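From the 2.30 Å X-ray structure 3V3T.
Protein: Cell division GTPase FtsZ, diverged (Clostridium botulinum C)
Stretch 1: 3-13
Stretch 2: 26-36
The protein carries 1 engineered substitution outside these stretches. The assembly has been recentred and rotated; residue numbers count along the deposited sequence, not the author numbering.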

# COMPACT_ATOMS: atom_id res chain seq x y z
N MET A 3 -1.06 16.23 1.63
CA MET A 3 0.29 16.67 1.30
C MET A 3 1.36 15.62 1.63
O MET A 3 1.26 14.86 2.60
N LYS A 4 2.39 15.59 0.79
CA LYS A 4 3.41 14.56 0.84
C LYS A 4 4.28 14.63 2.09
O LYS A 4 4.72 13.61 2.59
N ASN A 5 4.52 15.84 2.58
CA ASN A 5 5.33 16.06 3.79
C ASN A 5 4.72 15.52 5.08
O ASN A 5 5.42 15.36 6.08
N LYS A 6 3.41 15.29 5.06
CA LYS A 6 2.71 14.80 6.25
C LYS A 6 2.70 13.28 6.32
O LYS A 6 2.15 12.69 7.24
N ILE A 7 3.33 12.65 5.34
CA ILE A 7 3.42 11.21 5.29
C ILE A 7 4.83 10.78 5.64
O ILE A 7 5.80 11.38 5.15
N VAL A 8 4.94 9.75 6.47
CA VAL A 8 6.22 9.08 6.66
C VAL A 8 6.03 7.61 6.37
O VAL A 8 5.11 6.98 6.89
N PHE A 9 6.90 7.06 5.53
CA PHE A 9 6.90 5.64 5.23
C PHE A 9 7.87 4.90 6.15
O PHE A 9 8.98 5.38 6.43
N ALA A 10 7.45 3.74 6.61
CA ALA A 10 8.33 2.87 7.34
C ALA A 10 8.42 1.53 6.63
O ALA A 10 7.76 0.56 7.02
N PRO A 11 9.21 1.47 5.56
CA PRO A 11 9.46 0.18 4.91
C PRO A 11 10.25 -0.70 5.86
O PRO A 11 11.13 -0.21 6.58
N ILE A 12 9.91 -1.99 5.87
CA ILE A 12 10.56 -2.94 6.76
C ILE A 12 10.97 -4.15 5.94
O ILE A 12 10.12 -4.85 5.37
N GLY A 13 12.27 -4.40 5.88
CA GLY A 13 12.80 -5.48 5.07
C GLY A 13 13.19 -5.04 3.66
O GLY A 13 13.02 -3.88 3.28
N ILE A 26 10.96 9.01 -7.68
CA ILE A 26 9.97 9.69 -8.51
C ILE A 26 9.63 11.05 -7.88
O ILE A 26 9.40 12.03 -8.57
N CYS A 27 9.61 11.08 -6.55
CA CYS A 27 9.35 12.31 -5.82
C CYS A 27 9.87 12.17 -4.39
O CYS A 27 9.49 11.24 -3.68
N GLY A 28 10.74 13.09 -3.98
CA GLY A 28 11.38 13.00 -2.69
C GLY A 28 10.72 13.84 -1.61
O GLY A 28 11.28 14.06 -0.54
N ASP A 29 9.51 14.31 -1.91
CA ASP A 29 8.77 15.13 -0.98
C ASP A 29 8.24 14.32 0.21
O ASP A 29 7.83 14.90 1.23
N TYR A 30 8.26 12.99 0.10
CA TYR A 30 7.84 12.12 1.19
C TYR A 30 8.95 11.95 2.23
O TYR A 30 10.14 12.13 1.92
N ASN A 31 8.57 11.59 3.45
CA ASN A 31 9.52 11.21 4.48
C ASN A 31 9.57 9.69 4.63
O ASN A 31 8.59 9.00 4.34
N ALA A 32 10.70 9.16 5.10
CA ALA A 32 10.90 7.72 5.15
C ALA A 32 11.97 7.36 6.16
O ALA A 32 12.99 8.02 6.26
N LEU A 33 11.71 6.29 6.91
CA LEU A 33 12.71 5.67 7.77
C LEU A 33 12.81 4.22 7.34
O LEU A 33 11.90 3.43 7.58
N PHE A 34 13.90 3.87 6.67
CA PHE A 34 14.03 2.49 6.21
C PHE A 34 14.53 1.61 7.34
O PHE A 34 15.54 1.89 7.97
N ILE A 35 13.80 0.53 7.60
CA ILE A 35 14.11 -0.34 8.72
C ILE A 35 14.45 -1.71 8.18
O ILE A 35 13.75 -2.24 7.31
N ASN A 36 15.52 -2.31 8.70
CA ASN A 36 15.96 -3.60 8.19
C ASN A 36 16.94 -4.32 9.13
O ASN A 36 17.70 -3.69 9.86

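The strongest polar contacts are backbone bonds between the two stretches; strand 7-11 and strand 34-36 run parallel, their axes 16° apart, and strand 31-32 joins through parallel bridges of Asn31 to Val8 and Ala32 to Phe9. Phe9 N donates to Asn31 O (2.8 Å, 169° at hydrogen), Leu33 N to Phe9 O (2.9 Å, 166°), Ile35 N to Pro11 O (3.0 Å) and Gly13 N to Ile35 O (3.0 Å). Because proline has no amide proton, Pro11 can join this ladder only through its carbonyl.

Asn31 supplies the side-chain counterpart. With chi1 at -52° (m), its amide turns back to the first stretch, where ND2 donates to Ile7 O (3.1 Å, 146°) and, weakly, to Asn5 O (2.8 Å, but only 120°). Asn31 N also reaches Ile7 O at 3.3 Å, so that carbonyl receives two protons from one residue. Farther along, water 1 lies 2.9 Å from Gly13 O and 3.0 Å from Ile35 O, in position to donate to either, beside the Gly13 N to Ile35 O bond.

Lys4 points toward the second stretch. Its chain (m, then t throughout) extends along Tyr30: CB sits over one ring face, 4.0 Å from the centroid and 27° off the normal, and CE approaches Tyr30 OH at 3.4 Å. Lys4 NZ lies 3.7 Å from Cys27 SG; at 4.5 Å from Asp29 OD2 it is too distant for a salt bridge.

Tyr30 (m) also receives the edge of Phe9 (m) in an offset edge-to-face pair, with centroids 5.8 Å apart and planes at 67°. Phe9 shares its sheet face with Ala32 (CB to CB, 4.4 Å), whereas Val8 (p) and Asn31 occupy the other (CB to CB, 4.1 Å). Toward the far end, Pro11 CG meets Phe34 CD1 at 3.5 Å, Ala10 CB meets Ile35 CD1 at 4.0 Å, and Ile12 CG1 (m, t) packs 4.0 Å from Ile35 CB.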

# COMPACT_ATOMS: atom_id res chain seq x y z
CB MET A 3 0.62 18.01 1.96
CG MET A 3 2.08 18.41 1.86
SD MET A 3 2.36 20.19 1.81
CE MET A 3 1.77 20.58 0.16
CB LYS A 4 4.25 14.61 -0.44
CG LYS A 4 3.42 14.39 -1.69
CD LYS A 4 4.14 14.81 -2.96
CE LYS A 4 3.31 14.39 -4.16
NZ LYS A 4 3.88 14.77 -5.47
CB ASN A 5 5.61 17.55 3.99
CG ASN A 5 6.44 18.15 2.88
OD1 ASN A 5 7.28 17.47 2.29
ND2 ASN A 5 6.21 19.43 2.60
CB LYS A 6 1.27 15.34 6.29
CG LYS A 6 1.15 16.82 6.63
CD LYS A 6 1.01 17.67 5.37
CE LYS A 6 0.72 19.14 5.70
NZ LYS A 6 0.47 19.97 4.47
CB ILE A 7 3.10 10.66 3.90
CG1 ILE A 7 1.60 10.81 3.61
CG2 ILE A 7 3.50 9.19 3.80
CD1 ILE A 7 1.25 10.62 2.15
CB VAL A 8 6.79 9.24 8.08
CG1 VAL A 8 5.76 8.85 9.12
CG2 VAL A 8 8.05 8.40 8.23
CB PHE A 9 7.30 5.38 3.78
CG PHE A 9 6.25 5.76 2.78
CD1 PHE A 9 5.19 4.91 2.51
CD2 PHE A 9 6.31 6.97 2.12
CE1 PHE A 9 4.22 5.25 1.61
CE2 PHE A 9 5.34 7.32 1.20
CZ PHE A 9 4.29 6.46 0.95
CB ALA A 10 7.84 2.69 8.76
CB PRO A 11 10.30 0.55 3.69
CG PRO A 11 10.95 1.84 4.06
CD PRO A 11 10.01 2.57 4.97
CB ILE A 12 9.61 -3.37 7.91
CG1 ILE A 12 9.33 -2.18 8.84
CG2 ILE A 12 10.20 -4.56 8.69
CD1 ILE A 12 8.45 -2.49 9.99
CB ILE A 26 8.67 8.84 -8.66
CG1 ILE A 26 8.92 7.66 -9.60
CG2 ILE A 26 7.53 9.67 -9.20
CD1 ILE A 26 7.71 6.74 -9.76
CB CYS A 27 7.85 12.60 -5.78
SG CYS A 27 7.43 14.11 -4.87
CB ASP A 29 7.63 15.84 -1.69
CG ASP A 29 8.11 16.76 -2.79
OD1 ASP A 29 9.31 17.11 -2.77
OD2 ASP A 29 7.30 17.14 -3.65
CB TYR A 30 7.41 10.74 0.66
CG TYR A 30 6.40 10.81 -0.45
CD1 TYR A 30 5.05 10.92 -0.17
CD2 TYR A 30 6.81 10.78 -1.78
CE1 TYR A 30 4.13 11.01 -1.19
CE2 TYR A 30 5.89 10.86 -2.80
CZ TYR A 30 4.56 10.98 -2.50
OH TYR A 30 3.66 11.06 -3.52
CB ASN A 31 9.11 11.81 5.82
CG ASN A 31 8.88 13.31 5.75
OD1 ASN A 31 9.82 14.09 5.58
ND2 ASN A 31 7.63 13.71 5.89
CB ALA A 32 11.28 7.17 3.75
CB LEU A 33 12.27 5.74 9.23
CG LEU A 33 13.23 5.05 10.20
CD1 LEU A 33 14.55 5.80 10.29
CD2 LEU A 33 12.62 4.91 11.59
CB PHE A 34 14.97 2.40 5.03
CG PHE A 34 14.50 3.14 3.81
CD1 PHE A 34 14.06 2.45 2.69
CD2 PHE A 34 14.54 4.52 3.76
CE1 PHE A 34 13.65 3.13 1.56
CE2 PHE A 34 14.14 5.20 2.64
CZ PHE A 34 13.69 4.51 1.53
CB ILE A 35 12.89 -0.44 9.65
CG1 ILE A 35 12.62 0.91 10.32
CG2 ILE A 35 13.08 -1.54 10.68
CD1 ILE A 35 11.14 1.21 10.54
CB ASN A 36 16.61 -3.41 6.81
CG ASN A 36 16.45 -4.63 5.91
OD1 ASN A 36 16.39 -5.77 6.37
ND2 ASN A 36 16.39 -4.38 4.60
O HOH W 1 13.50 -1.32 4.50